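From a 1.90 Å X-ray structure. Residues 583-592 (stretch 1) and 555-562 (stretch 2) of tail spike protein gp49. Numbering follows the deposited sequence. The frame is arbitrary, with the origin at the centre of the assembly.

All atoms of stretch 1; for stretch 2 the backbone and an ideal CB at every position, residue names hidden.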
# COMPACT_ATOMS: atom_id res chain seq x y z
N THR B 583 -39.69 34.32 36.94
CA THR B 583 -40.34 35.55 36.49
C THR B 583 -40.60 35.47 34.98
O THR B 583 -39.75 35.00 34.23
CB THR B 583 -39.46 36.78 36.80
OG1 THR B 583 -39.23 36.86 38.22
CG2 THR B 583 -40.13 38.06 36.33
N ASN B 584 -41.77 35.90 34.52
CA ASN B 584 -42.00 35.96 33.08
C ASN B 584 -41.00 36.86 32.36
O ASN B 584 -40.63 37.90 32.88
CB ASN B 584 -43.40 36.49 32.78
CG ASN B 584 -44.49 35.51 33.17
OD1 ASN B 584 -44.25 34.31 33.33
ND2 ASN B 584 -45.71 36.01 33.33
N PHE B 585 -40.57 36.45 31.17
CA PHE B 585 -39.87 37.35 30.26
C PHE B 585 -40.76 38.59 29.99
O PHE B 585 -41.99 38.48 29.88
CB PHE B 585 -39.58 36.65 28.94
CG PHE B 585 -38.46 35.65 29.01
CD1 PHE B 585 -37.13 36.08 29.01
CD2 PHE B 585 -38.73 34.29 29.04
CE1 PHE B 585 -36.09 35.15 29.06
CE2 PHE B 585 -37.70 33.36 29.09
CZ PHE B 585 -36.38 33.79 29.08
N SER B 586 -40.15 39.75 29.88
CA SER B 586 -40.92 40.98 29.68
C SER B 586 -40.98 41.45 28.22
O SER B 586 -41.76 42.35 27.90
CB SER B 586 -40.41 42.10 30.60
OG SER B 586 -39.09 42.51 30.25
N SER B 587 -40.17 40.83 27.35
CA SER B 587 -40.16 41.11 25.91
C SER B 587 -40.26 39.82 25.09
O SER B 587 -39.75 38.79 25.52
CB SER B 587 -38.86 41.80 25.49
OG SER B 587 -38.78 43.07 26.10
N ALA B 588 -40.90 39.88 23.92
CA ALA B 588 -40.93 38.75 23.00
C ALA B 588 -39.88 38.96 21.91
O ALA B 588 -40.10 39.73 20.97
CB ALA B 588 -42.32 38.62 22.38
N VAL B 589 -38.73 38.28 22.03
CA VAL B 589 -37.60 38.45 21.11
C VAL B 589 -36.92 37.13 20.79
O VAL B 589 -37.06 36.15 21.52
CB VAL B 589 -36.52 39.42 21.66
CG1 VAL B 589 -37.09 40.86 21.83
CG2 VAL B 589 -35.98 38.92 22.97
N THR B 590 -36.16 37.11 19.70
CA THR B 590 -35.50 35.89 19.28
C THR B 590 -34.24 35.60 20.09
O THR B 590 -33.62 36.51 20.61
CB THR B 590 -35.12 35.96 17.81
OG1 THR B 590 -34.25 37.08 17.61
CG2 THR B 590 -36.40 36.15 16.96
N ASN B 591 -33.91 34.33 20.19
CA ASN B 591 -32.70 33.84 20.83
C ASN B 591 -32.27 32.63 20.03
O ASN B 591 -33.12 31.91 19.50
CB ASN B 591 -32.97 33.39 22.26
CG ASN B 591 -33.67 34.44 23.10
OD1 ASN B 591 -33.05 35.10 23.94
ND2 ASN B 591 -34.98 34.61 22.87
N GLN B 592 -30.97 32.37 19.93
CA GLN B 592 -30.49 31.16 19.27
C GLN B 592 -30.00 30.17 20.32
O GLN B 592 -29.04 30.45 21.05
CB GLN B 592 -29.33 31.49 18.31
CG GLN B 592 -29.69 32.42 17.16
CD GLN B 592 -30.70 31.80 16.19
OE1 GLN B 592 -30.86 30.59 16.14
NE2 GLN B 592 -31.38 32.62 15.44
N UNK B 555 -30.28 40.46 27.13
CA UNK B 555 -31.53 40.45 27.89
C UNK B 555 -32.72 40.30 26.94
O UNK B 555 -32.78 40.98 25.91
CB UNK B 555 -31.67 41.73 28.72
N UNK B 556 -33.62 39.37 27.25
CA UNK B 556 -34.92 39.34 26.60
C UNK B 556 -35.88 40.21 27.42
O UNK B 556 -36.75 39.70 28.15
CB UNK B 556 -35.44 37.91 26.47
N UNK B 557 -35.72 41.53 27.32
CA UNK B 557 -36.43 42.45 28.18
C UNK B 557 -35.79 42.50 29.57
O UNK B 557 -34.90 43.32 29.83
CB UNK B 557 -37.90 42.05 28.28
N UNK B 558 -36.24 41.61 30.45
CA UNK B 558 -35.82 41.63 31.85
C UNK B 558 -34.89 40.50 32.32
O UNK B 558 -34.41 40.54 33.46
CB UNK B 558 -37.08 41.61 32.72
N UNK B 559 -34.69 39.48 31.48
CA UNK B 559 -33.92 38.27 31.85
C UNK B 559 -33.13 37.76 30.66
O UNK B 559 -33.57 37.88 29.51
CB UNK B 559 -34.85 37.17 32.37
N UNK B 560 -31.98 37.16 30.94
CA UNK B 560 -31.19 36.46 29.93
C UNK B 560 -31.81 35.10 29.62
O UNK B 560 -32.00 34.73 28.46
CB UNK B 560 -29.74 36.29 30.40
N UNK B 561 -32.13 34.36 30.67
CA UNK B 561 -32.61 33.01 30.55
C UNK B 561 -31.49 31.99 30.63
O UNK B 561 -30.37 32.23 30.17
CB UNK B 561 -33.38 32.85 29.24
N UNK B 562 -31.81 30.84 31.21
CA UNK B 562 -30.87 29.75 31.39
C UNK B 562 -31.21 28.65 30.40
O UNK B 562 -32.30 28.08 30.44
CB UNK B 562 -30.90 29.23 32.83

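Position 555 has its CA-to-CB bond sideways to stretch 1, and no atom of that stretch lies within 5.5 Å of the ideal CB. Almost any side chain would suit. The residue is Tyr-555, whose ring leads away from stretch 1.

Position 556 points toward stretch 1. Its ideal CB is 3.6 Å from Phe-585 CD1, 3.7 Å from Val-589 CG2 and 4.5 Å from Asn-591 OD1. These atoms leave little room beyond CB, so a small apolar residue fits best. Ala-556 is found. Its CB makes apolar contacts with Phe-585 CD1 and Val-589 CG2.

Position 557 has phi 77° and psi -88°. Positive phi by itself favours glycine. The ideal CB gives a second reason: it would lie 2.3 Å from Ser-586 OG and 2.6 Å from Ser-587 OG, both clashes. The residue is Gly-557. Without a side chain, its CA can approach Ser-587 OG to 3.2 Å. The CA atoms of the two stretches come nearest here, Ser-587 CA to Gly-557 CA at 4.6 Å.

Position 558 points toward stretch 1. Its ideal CB is 3.3 Å from Ser-586 OG and 5.1 Å from Asn-584 O. Stretch 1 offers a carbonyl acceptor there and, close by, the backbone N of Ser-586 as a donor. A short polar side chain would suit, and an amide could serve both. Asn-558 does so. Its ND2 donates to Asn-584 O at 2.9 Å, and its OD1 accepts from Ser-586 N at 2.9 Å.

Position 559 also points toward stretch 1, with its ideal CB 4.1 Å from Phe-585 CE1. From this CB, close to the Phe-585 ring, a long side chain could leave the ring and reach Thr-583; shorter ones are also possible. The residue is Arg-559. Thr-583 CG2 lies over one face of the guanidinium, and Arg-559 NH1 donates to Asn-558 O at 2.9 Å, within the same stretch.

Position 560 points away and leaves the choice open. Val-560 contributes its backbone here: its O is 4.2 Å from Phe-585 CE1, at the ring edge.

Position 561 has phi 93° and psi 146°. At these angles a CB would jam against the preceding carbonyl O, which calls for glycine. The ideal CB would also be tight, 3.2 Å from Phe-585 CZ. Gly-561 instead places its CA 4.1 Å from Phe-585 CZ, at the ring edge.

Position 562 points away, beyond reach of stretch 1, which sets no preference. It is Val-562.

Stretch 2, residues 555-562: YAGNRVGV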
# COMPACT_ATOMS: atom_id res chain seq x y z
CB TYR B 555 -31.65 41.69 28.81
CG TYR B 555 -30.64 41.63 29.94
CD1 TYR B 555 -30.84 40.78 31.03
CD2 TYR B 555 -29.47 42.38 29.91
CE1 TYR B 555 -29.92 40.69 32.06
CE2 TYR B 555 -28.54 42.30 30.92
CZ TYR B 555 -28.76 41.45 31.98
OH TYR B 555 -27.81 41.37 32.97
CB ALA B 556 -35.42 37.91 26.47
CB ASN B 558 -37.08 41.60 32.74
CG ASN B 558 -37.87 40.31 32.58
OD1 ASN B 558 -37.76 39.63 31.56
ND2 ASN B 558 -38.69 39.99 33.58
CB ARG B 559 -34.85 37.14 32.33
CG ARG B 559 -35.63 37.41 33.65
CD ARG B 559 -34.69 37.39 34.85
NE ARG B 559 -35.37 37.56 36.14
CZ ARG B 559 -35.78 38.72 36.64
NH1 ARG B 559 -35.61 39.85 35.97
NH2 ARG B 559 -36.39 38.75 37.82
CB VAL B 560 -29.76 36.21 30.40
CG1 VAL B 560 -28.95 35.53 29.28
CG2 VAL B 560 -29.11 37.51 30.78
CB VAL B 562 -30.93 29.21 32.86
CG1 VAL B 562 -29.92 28.08 33.07
CG2 VAL B 562 -30.69 30.35 33.86
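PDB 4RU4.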